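Local atomic coordinates of uncharacterized protein (Pseudomonas protegens, PDB entry 4KT3), a protein that probably cleaves bacterial peptidoglycan as a type VI secretion glycoside hydrolase effector, and is bound by a cognate immunity protein. Residues L62-S70 / L81-A89. Numbering follows the deposited sequence.
Sequences LLGLAAQES and LNNYFSMHA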
loop_
_atom_site.group_PDB
_atom_site.type_symbol
_atom_site.label_atom_id
_atom_site.label_comp_id
_atom_site.label_asym_id
_atom_site.label_seq_id
_atom_site.Cartn_x
_atom_site.Cartn_y
_atom_site.Cartn_z
ATOM N N LEU A 62 0.358 8.327 -12.883
ATOM C CA LEU A 62 1.724 8.190 -12.393
ATOM C C LEU A 62 1.783 8.271 -10.864
ATOM O O LEU A 62 2.454 7.457 -10.217
ATOM C CB LEU A 62 2.621 9.259 -13.015
ATOM C CG LEU A 62 4.114 9.174 -12.695
ATOM C CD1 LEU A 62 4.734 7.899 -13.242
ATOM C CD2 LEU A 62 4.851 10.429 -13.205
ATOM N N LEU A 63 1.100 9.263 -10.297
ATOM C CA LEU A 63 1.095 9.454 -8.860
ATOM C C LEU A 63 0.378 8.294 -8.165
ATOM O O LEU A 63 0.782 7.858 -7.086
ATOM C CB LEU A 63 0.446 10.800 -8.531
ATOM C CG LEU A 63 0.411 11.221 -7.057
ATOM C CD1 LEU A 63 1.793 11.226 -6.415
ATOM C CD2 LEU A 63 -0.237 12.604 -6.902
ATOM N N GLY A 64 -0.674 7.787 -8.803
ATOM C CA GLY A 64 -1.394 6.614 -8.316
ATOM C C GLY A 64 -0.501 5.387 -8.264
ATOM O O GLY A 64 -0.553 4.610 -7.304
ATOM N N LEU A 65 0.307 5.188 -9.301
ATOM C CA LEU A 65 1.264 4.089 -9.290
ATOM C C LEU A 65 2.242 4.252 -8.123
ATOM O O LEU A 65 2.498 3.282 -7.398
ATOM C CB LEU A 65 1.997 3.943 -10.623
ATOM C CG LEU A 65 3.027 2.805 -10.667
ATOM C CD1 LEU A 65 2.404 1.444 -10.373
ATOM C CD2 LEU A 65 3.730 2.796 -12.026
ATOM N N ALA A 66 2.754 5.460 -7.906
ATOM C CA ALA A 66 3.651 5.674 -6.772
ATOM C C ALA A 66 2.935 5.377 -5.440
ATOM O O ALA A 66 3.532 4.820 -4.524
ATOM C CB ALA A 66 4.198 7.080 -6.784
ATOM N N ALA A 67 1.670 5.775 -5.318
ATOM C CA ALA A 67 0.909 5.516 -4.088
ATOM C C ALA A 67 0.775 4.011 -3.821
ATOM O O ALA A 67 0.846 3.566 -2.677
ATOM C CB ALA A 67 -0.466 6.156 -4.166
ATOM N N GLN A 68 0.520 3.250 -4.877
ATOM C CA GLN A 68 0.450 1.794 -4.817
ATOM C C GLN A 68 1.784 1.170 -4.389
ATOM O O GLN A 68 1.830 0.290 -3.534
ATOM C CB GLN A 68 0.052 1.281 -6.208
ATOM C CG GLN A 68 0.399 -0.171 -6.535
ATOM C CD GLN A 68 -0.451 -1.188 -5.792
ATOM O OE1 GLN A 68 -1.008 -0.909 -4.728
ATOM N NE2 GLN A 68 -0.534 -2.398 -6.348
ATOM N N GLU A 69 2.879 1.604 -5.001
ATOM C CA GLU A 69 4.165 0.965 -4.748
ATOM C C GLU A 69 4.738 1.327 -3.388
ATOM O O GLU A 69 5.433 0.510 -2.766
ATOM C CB GLU A 69 5.179 1.346 -5.826
ATOM C CG GLU A 69 4.796 0.924 -7.250
ATOM C CD GLU A 69 4.676 -0.569 -7.383
ATOM O OE1 GLU A 69 5.698 -1.270 -7.181
ATOM O OE2 GLU A 69 3.562 -1.025 -7.691
ATOM N N SER A 70 4.469 2.555 -2.947
ATOM C CA SER A 70 5.078 3.104 -1.733
ATOM C C SER A 70 4.171 3.165 -0.512
ATOM O O SER A 70 4.581 3.690 0.514
ATOM C CB SER A 70 5.615 4.514 -2.023
ATOM O OG SER A 70 4.573 5.471 -2.126
ATOM N N LEU A 81 15.085 4.639 0.677
ATOM C CA LEU A 81 15.818 4.511 -0.596
ATOM C C LEU A 81 15.304 5.446 -1.690
ATOM O O LEU A 81 15.816 5.437 -2.817
ATOM C CB LEU A 81 15.773 3.068 -1.109
ATOM C CG LEU A 81 16.096 1.967 -0.097
ATOM C CD1 LEU A 81 16.060 0.601 -0.776
ATOM C CD2 LEU A 81 17.436 2.190 0.587
ATOM N N ASN A 82 14.311 6.260 -1.355
ATOM C CA ASN A 82 13.665 7.159 -2.315
ATOM C C ASN A 82 13.151 6.429 -3.544
ATOM O O ASN A 82 13.057 7.012 -4.617
ATOM C CB ASN A 82 14.601 8.293 -2.745
ATOM C CG ASN A 82 15.014 9.168 -1.598
ATOM O OD1 ASN A 82 14.193 9.571 -0.779
ATOM N ND2 ASN A 82 16.294 9.484 -1.533
ATOM N N ASN A 83 12.821 5.151 -3.392
ATOM C CA ASN A 83 12.382 4.364 -4.536
ATOM C C ASN A 83 10.873 4.223 -4.462
ATOM O O ASN A 83 10.360 3.248 -3.898
ATOM C CB ASN A 83 13.093 3.013 -4.539
ATOM C CG ASN A 83 12.745 2.147 -5.742
ATOM O OD1 ASN A 83 11.852 2.453 -6.537
ATOM N ND2 ASN A 83 13.448 1.020 -5.861
ATOM N N TYR A 84 10.176 5.209 -5.026
ATOM C CA TYR A 84 8.717 5.295 -4.896
ATOM C C TYR A 84 7.974 4.446 -5.928
ATOM O O TYR A 84 6.751 4.422 -5.937
ATOM C CB TYR A 84 8.249 6.752 -4.919
ATOM C CG TYR A 84 8.570 7.507 -3.662
ATOM C CD1 TYR A 84 9.840 8.020 -3.440
ATOM C CD2 TYR A 84 7.600 7.727 -2.694
ATOM C CE1 TYR A 84 10.139 8.717 -2.277
ATOM C CE2 TYR A 84 7.891 8.415 -1.541
ATOM C CZ TYR A 84 9.163 8.903 -1.335
ATOM O OH TYR A 84 9.455 9.589 -0.169
ATOM N N PHE A 85 8.712 3.721 -6.767
ATOM C CA PHE A 85 8.101 2.834 -7.759
ATOM C C PHE A 85 8.543 1.394 -7.553
ATOM O O PHE A 85 8.290 0.525 -8.397
ATOM C CB PHE A 85 8.408 3.364 -9.173
ATOM C CG PHE A 85 7.702 4.658 -9.456
ATOM C CD1 PHE A 85 8.236 5.860 -9.016
ATOM C CD2 PHE A 85 6.466 4.672 -10.088
ATOM C CE1 PHE A 85 7.565 7.039 -9.203
ATOM C CE2 PHE A 85 5.795 5.869 -10.294
ATOM C CZ PHE A 85 6.349 7.050 -9.845
ATOM N N SER A 86 9.173 1.154 -6.396
ATOM C CA SER A 86 9.721 -0.151 -6.023
ATOM C C SER A 86 10.408 -0.858 -7.191
ATOM O O SER A 86 10.200 -2.054 -7.430
ATOM C CB SER A 86 8.639 -1.045 -5.402
ATOM O OG SER A 86 8.115 -0.436 -4.236
HETATM N N MSE A 87 11.246 -0.106 -7.895
HETATM C CA MSE A 87 11.998 -0.617 -9.029
HETATM C C MSE A 87 13.034 -1.615 -8.574
HETATM O O MSE A 87 13.822 -1.331 -7.679
HETATM C CB MSE A 87 12.750 0.525 -9.716
HETATM C CG MSE A 87 11.872 1.665 -10.169
HETATM SE SE MSE A 87 10.937 1.282 -11.823
HETATM C CE MSE A 87 12.438 1.350 -13.050
ATOM N N HIS A 88 13.037 -2.767 -9.234
ATOM C CA HIS A 88 14.105 -3.730 -9.090
ATOM C C HIS A 88 15.407 -3.142 -9.633
ATOM O O HIS A 88 15.416 -2.397 -10.624
ATOM C CB HIS A 88 13.766 -5.019 -9.852
ATOM C CG HIS A 88 12.648 -5.812 -9.249
ATOM N ND1 HIS A 88 12.123 -6.936 -9.851
ATOM C CD2 HIS A 88 11.952 -5.641 -8.102
ATOM C CE1 HIS A 88 11.158 -7.430 -9.092
ATOM N NE2 HIS A 88 11.028 -6.655 -8.030
ATOM N N ALA A 89 16.507 -3.475 -8.971
ATOM C CA ALA A 89 17.828 -3.116 -9.461
ATOM C C ALA A 89 18.304 -4.168 -10.463
ATOM O O ALA A 89 18.018 -5.366 -10.301
ATOM C CB ALA A 89 18.800 -3.019 -8.312
#
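Phe-85, from the loop between helix 76-81 and strand 96-98, packs on helix 59-70 in a buried, mainly apolar contact near the centre of the chain. With its CG beside the backbone N (chi1 -68°), the ring turns back to the helix although its CB starts out away from it. Ala-66 lies over one face, off-centre, its CB 4.2 Å from the ring centroid, close enough for a CH-pi contact. Leu-65 CD2 meets the edge in plane, 3.8 Å from Phe-85 CD2, while Leu-62 comes across at about a right angle and puts CD1 3.7 Å from Phe-85 CE2. Phe-121 of helix 114-129 also meets this ring. Next door, Tyr-84 O receives a CA-H...O contact from Ala-66 CA at 3.4 Å, and Ser-70 OG lies in van der Waals contact at the edge of the Tyr-84 ring.

This helix-and-loop pairing belongs to the helical, lysozyme-like glucosaminidase domain. A type I turn, Asn-83 to Ser-86, brings Tyr-84 and Phe-85 to the helix; Asn-83 steadies the loop, its OD1 accepting from Met-87 N (3.0 Å) and its ND2 reaching a lone pair of Met-87 O in plane. On the helix side, Ala-66 O is gripped from opposite faces by Ser-70 N and by Ser-70 OG, the latter at 2.7 Å.

Bent at chi2 (-62°), Glu-69 folds its carboxylate over the loop backbone, with OE1 3.4 Å from Ser-86 CB and equally close to Phe-85 O, two acceptors without a hydrogen bond. The hydroxyl of Ser-86 hydrogen-bonds Tyr-79 of the putative lipoprotein chain, the tyrosine that packs on Glu-69.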